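Local coordinates for LPXTG cell wall surface protein (Streptococcus gordonii, PDB 7AVK) that probably projects an adhesive region from the streptococcal surface on a stalk of tandem SHIRT repeats, of which this chain is the tenth, at residues A[4-9]-A[27-32]. Sequence-based numbering, arbitrary orientation. Where two conformers were deposited one is given.
Sequences KAVHEF and PVDQTD
Ala5 and Gln30 form an antiparallel hydrogen-bonded pair, the single beta bridge between 4-9 and 27-32, and side chains and two waters extend the contact beyond it. Ala5 N donates to Gln30 O and Gln30 N to Ala5 O, both at 2.9 Å. Lys4 CA and Asp29 CA add C-H...O contacts to the same two carbonyl oxygens.

Asp29 still keeps close to Val6, but beyond it the chain at 27-28 diverges from the strand, and the His7 side chain reaches across to it. Its CG lies anti to the carbonyl carbon (chi1 -55°), directing the ring across to Pro27, whose CB sits over the centre of one face in a CH-pi contact, 3.9 Å from the ring centroid. Pro27 CD reaches on to Phe9 CZ at 4.0 Å. In the plane of the imidazole, a water bonded to ND1 donates to Pro27 O and, at 2.7 Å, to Asp29 OD1, tying the ring to the diverging chain. At the other ring nitrogen, NE2 is hydrogen-bonded to Thr42 N; held at both nitrogens, the ring is probably kept from rotating. Nearby, the Gln30 amide turns its NE2 to Thr40 O and Thr42 OG1.

On the opposite face of the strand, Asp29 lies alongside Val6, with OD1 3.4 Å from Val6 CG1. Lys4 runs extended beside it, NZ 4.8 Å from Asp29 OD2; a second water joins the two, accepting from Lys4 NZ and donating to OD2.

Strand 3-11 is bonded along its other edge to strand 73-82, so the short strand 30-33 completes one border of the mixed sheet of this SHIRT domain, a member of the ubiquitin-like clan.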
ATOM      1  N   LYS A   4      13.516  -6.802   2.353  1.00 13.56           N
ATOM      2  CA  LYS A   4      12.835  -5.689   1.738  1.00 11.91           C
ATOM      3  C   LYS A   4      11.411  -5.623   2.271  1.00 10.52           C
ATOM      4  O   LYS A   4      10.889  -6.599   2.811  1.00 11.27           O
ATOM      5  CB  LYS A   4      12.838  -5.798   0.234  1.00 13.63           C
ATOM      6  CG  LYS A   4      12.108  -6.992  -0.304  1.00 15.18           C
ATOM      7  CD  LYS A   4      12.246  -7.105  -1.808  1.00 19.98           C
ATOM      8  CE  LYS A   4      11.727  -8.461  -2.343  1.00 27.32           C
ATOM      9  NZ  LYS A   4      12.290  -8.820  -3.676  1.00 48.25           N
ATOM     10  N   ALA A   5      10.785  -4.477   2.061  1.00 10.12           N
ATOM     11  CA  ALA A   5       9.370  -4.298   2.327  1.00  9.74           C
ATOM     12  C   ALA A   5       8.719  -3.871   1.017  1.00  9.32           C
ATOM     13  O   ALA A   5       9.207  -2.969   0.311  1.00 11.37           O
ATOM     14  CB  ALA A   5       9.119  -3.238   3.375  1.00 10.81           C
ATOM     15  N   VAL A   6       7.634  -4.529   0.685  1.00  9.12           N
ATOM     16  CA  VAL A   6       6.867  -4.259  -0.509  1.00  9.27           C
ATOM     17  C   VAL A   6       5.470  -3.795  -0.131  1.00  8.75           C
ATOM     18  O   VAL A   6       4.995  -4.025   0.984  1.00  9.66           O
ATOM     19  CB  VAL A   6       6.799  -5.475  -1.464  1.00  9.45           C
ATOM     20  CG1 VAL A   6       8.210  -6.086  -1.635  1.00 10.57           C
ATOM     21  CG2 VAL A   6       5.776  -6.499  -1.029  1.00 10.10           C
ATOM     22  N   HIS A   7       4.798  -3.176  -1.110  1.00  8.90           N
ATOM     23  CA  HIS A   7       3.466  -2.642  -0.961  1.00  8.95           C
ATOM     24  C   HIS A   7       2.537  -3.334  -1.938  1.00  8.90           C
ATOM     25  O   HIS A   7       2.926  -3.630  -3.072  1.00  9.57           O
ATOM     26  CB  HIS A   7       3.445  -1.127  -1.215  1.00  8.87           C
ATOM     27  CG  HIS A   7       4.425  -0.354  -0.351  1.00  9.13           C
ATOM     28  ND1 HIS A   7       5.774  -0.289  -0.603  1.00  9.39           N
ATOM     29  CD2 HIS A   7       4.232   0.391   0.766  1.00  9.45           C
ATOM     30  CE1 HIS A   7       6.347   0.476   0.324  1.00  9.68           C
ATOM     31  NE2 HIS A   7       5.441   0.890   1.209  1.00 10.01           N
ATOM     32  N   GLU A   8       1.284  -3.527  -1.537  1.00  8.69           N
ATOM     33  CA  GLU A   8       0.225  -4.013  -2.395  0.73  8.95           C
ATOM     34  C   GLU A   8      -1.009  -3.185  -2.109  1.00  8.67           C
ATOM     35  O   GLU A   8      -1.276  -2.874  -0.946  1.00 10.10           O
ATOM     36  CB  GLU A   8      -0.060  -5.504  -2.124  0.73  8.97           C
ATOM     37  CG  GLU A   8      -1.210  -6.045  -3.013  0.73  9.72           C
ATOM     38  CD  GLU A   8      -1.508  -7.487  -2.908  0.73 12.02           C
ATOM     39  OE1 GLU A   8      -0.950  -8.249  -2.095  0.73 13.23           O
ATOM     40  OE2 GLU A   8      -2.504  -7.944  -3.553  0.73 14.41           O
ATOM     41  N   PHE A   9      -1.787  -2.859  -3.161  1.00  8.82           N
ATOM     42  CA  PHE A   9      -3.076  -2.223  -2.988  1.00  8.80           C
ATOM     43  C   PHE A   9      -4.207  -3.205  -3.272  1.00  8.99           C
ATOM     44  O   PHE A   9      -4.098  -4.018  -4.179  1.00 10.24           O
ATOM     45  CB  PHE A   9      -3.246  -1.022  -3.933  1.00  9.18           C
ATOM     46  CG  PHE A   9      -2.384   0.191  -3.635  1.00  9.28           C
ATOM     47  CD1 PHE A   9      -1.852   0.481  -2.398  1.00  9.66           C
ATOM     48  CD2 PHE A   9      -2.184   1.115  -4.656  1.00 10.02           C
ATOM     49  CE1 PHE A   9      -1.133   1.652  -2.185  1.00 10.21           C
ATOM     50  CE2 PHE A   9      -1.513   2.280  -4.455  1.00 10.21           C
ATOM     51  CZ  PHE A   9      -0.997   2.563  -3.230  1.00 10.71           C
ATOM     52  N   PRO A  27       3.752   2.503  -4.037  1.00  9.17           N
ATOM     53  CA  PRO A  27       5.147   2.902  -3.778  1.00  9.47           C
ATOM     54  C   PRO A  27       6.137   1.807  -4.170  1.00  9.17           C
ATOM     55  O   PRO A  27       5.822   0.609  -4.171  1.00  9.12           O
ATOM     56  CB  PRO A  27       5.197   3.120  -2.264  1.00  9.98           C
ATOM     57  CG  PRO A  27       3.773   3.472  -1.914  1.00 11.14           C
ATOM     58  CD  PRO A  27       2.943   2.546  -2.795  1.00  9.50           C
ATOM     59  N   VAL A  28       7.375   2.239  -4.405  1.00 10.12           N
ATOM     60  CA  VAL A  28       8.472   1.327  -4.634  1.00  9.71           C
ATOM     61  C   VAL A  28       8.799   0.545  -3.359  1.00  9.76           C
ATOM     62  O   VAL A  28       8.475   0.945  -2.243  1.00 10.39           O
ATOM     63  CB  VAL A  28       9.708   2.024  -5.212  1.00 10.74           C
ATOM     64  CG1 VAL A  28       9.382   2.748  -6.493  1.00 11.11           C
ATOM     65  CG2 VAL A  28      10.368   2.958  -4.198  1.00 11.66           C
ATOM     66  N   ASP A  29       9.500  -0.577  -3.548  1.00  9.76           N
ATOM     67  CA  ASP A  29       9.965  -1.361  -2.430  1.00  9.77           C
ATOM     68  C   ASP A  29      10.971  -0.565  -1.615  1.00 10.39           C
ATOM     69  O   ASP A  29      11.769   0.209  -2.147  1.00 12.72           O
ATOM     70  CB  ASP A  29      10.671  -2.636  -2.916  1.00 10.18           C
ATOM     71  CG  ASP A  29       9.781  -3.579  -3.757  1.00 10.39           C
ATOM     72  OD1 ASP A  29       8.555  -3.447  -3.758  1.00 10.06           O
ATOM     73  OD2 ASP A  29      10.397  -4.466  -4.405  1.00 12.52           O
ATOM     74  N   GLN A  30      10.968  -0.815  -0.318  1.00  9.84           N
ATOM     75  CA  GLN A  30      12.004  -0.344   0.592  0.92 10.75           C
ATOM     76  C   GLN A  30      13.038  -1.449   0.728  1.00 11.00           C
ATOM     77  O   GLN A  30      12.709  -2.544   1.105  1.00 13.39           O
ATOM     78  CB  GLN A  30      11.414   0.011   1.951  0.92 10.18           C
ATOM     79  CG  GLN A  30      10.353   1.069   1.885  0.92 10.82           C
ATOM     80  CD  GLN A  30       9.768   1.365   3.252  0.92 10.83           C
ATOM     81  OE1 GLN A  30      10.386   1.032   4.309  0.92 12.42           O
ATOM     82  NE2 GLN A  30       8.597   1.934   3.280  0.92 12.01           N
ATOM     83  N   THR A  31      14.343  -1.153   0.517  0.51 14.52           N
ATOM     84  CA  THR A  31      15.393  -2.177   0.360  0.51 13.24           C
ATOM     85  C   THR A  31      16.443  -2.120   1.488  0.51 14.29           C
ATOM     86  O   THR A  31      16.490  -1.215   2.334  0.51 14.37           O
ATOM     87  CB  THR A  31      16.038  -2.032  -1.024  0.51 16.09           C
ATOM     88  OG1 THR A  31      16.601  -0.738  -1.141  0.51 19.74           O
ATOM     89  CG2 THR A  31      14.948  -2.256  -2.090  0.51 19.32           C
ATOM     90  N   ASP A  32      17.282  -3.152   1.516  0.51 15.39           N
ATOM     91  CA  ASP A  32      18.525  -3.200   2.316  0.51 16.52           C
ATOM     92  C   ASP A  32      18.263  -3.476   3.804  0.51 13.47           C
ATOM     93  O   ASP A  32      19.054  -3.069   4.666  0.51 13.19           O
ATOM     94  CB  ASP A  32      19.394  -1.933   2.132  0.51 19.01           C
ATOM     95  CG  ASP A  32      20.396  -2.053   1.018  0.51 26.24           C
ATOM     96  OD1 ASP A  32      20.507  -3.158   0.460  0.51 27.88           O
ATOM     97  OD2 ASP A  32      21.062  -1.030   0.676  0.51 27.08           O
TER
HETATM   98  O   HOH W   1      10.235  -7.067  -5.121  1.00 15.50           O
HETATM   99  O   HOH W   2       6.472  -1.813  -3.039  1.00  9.43           O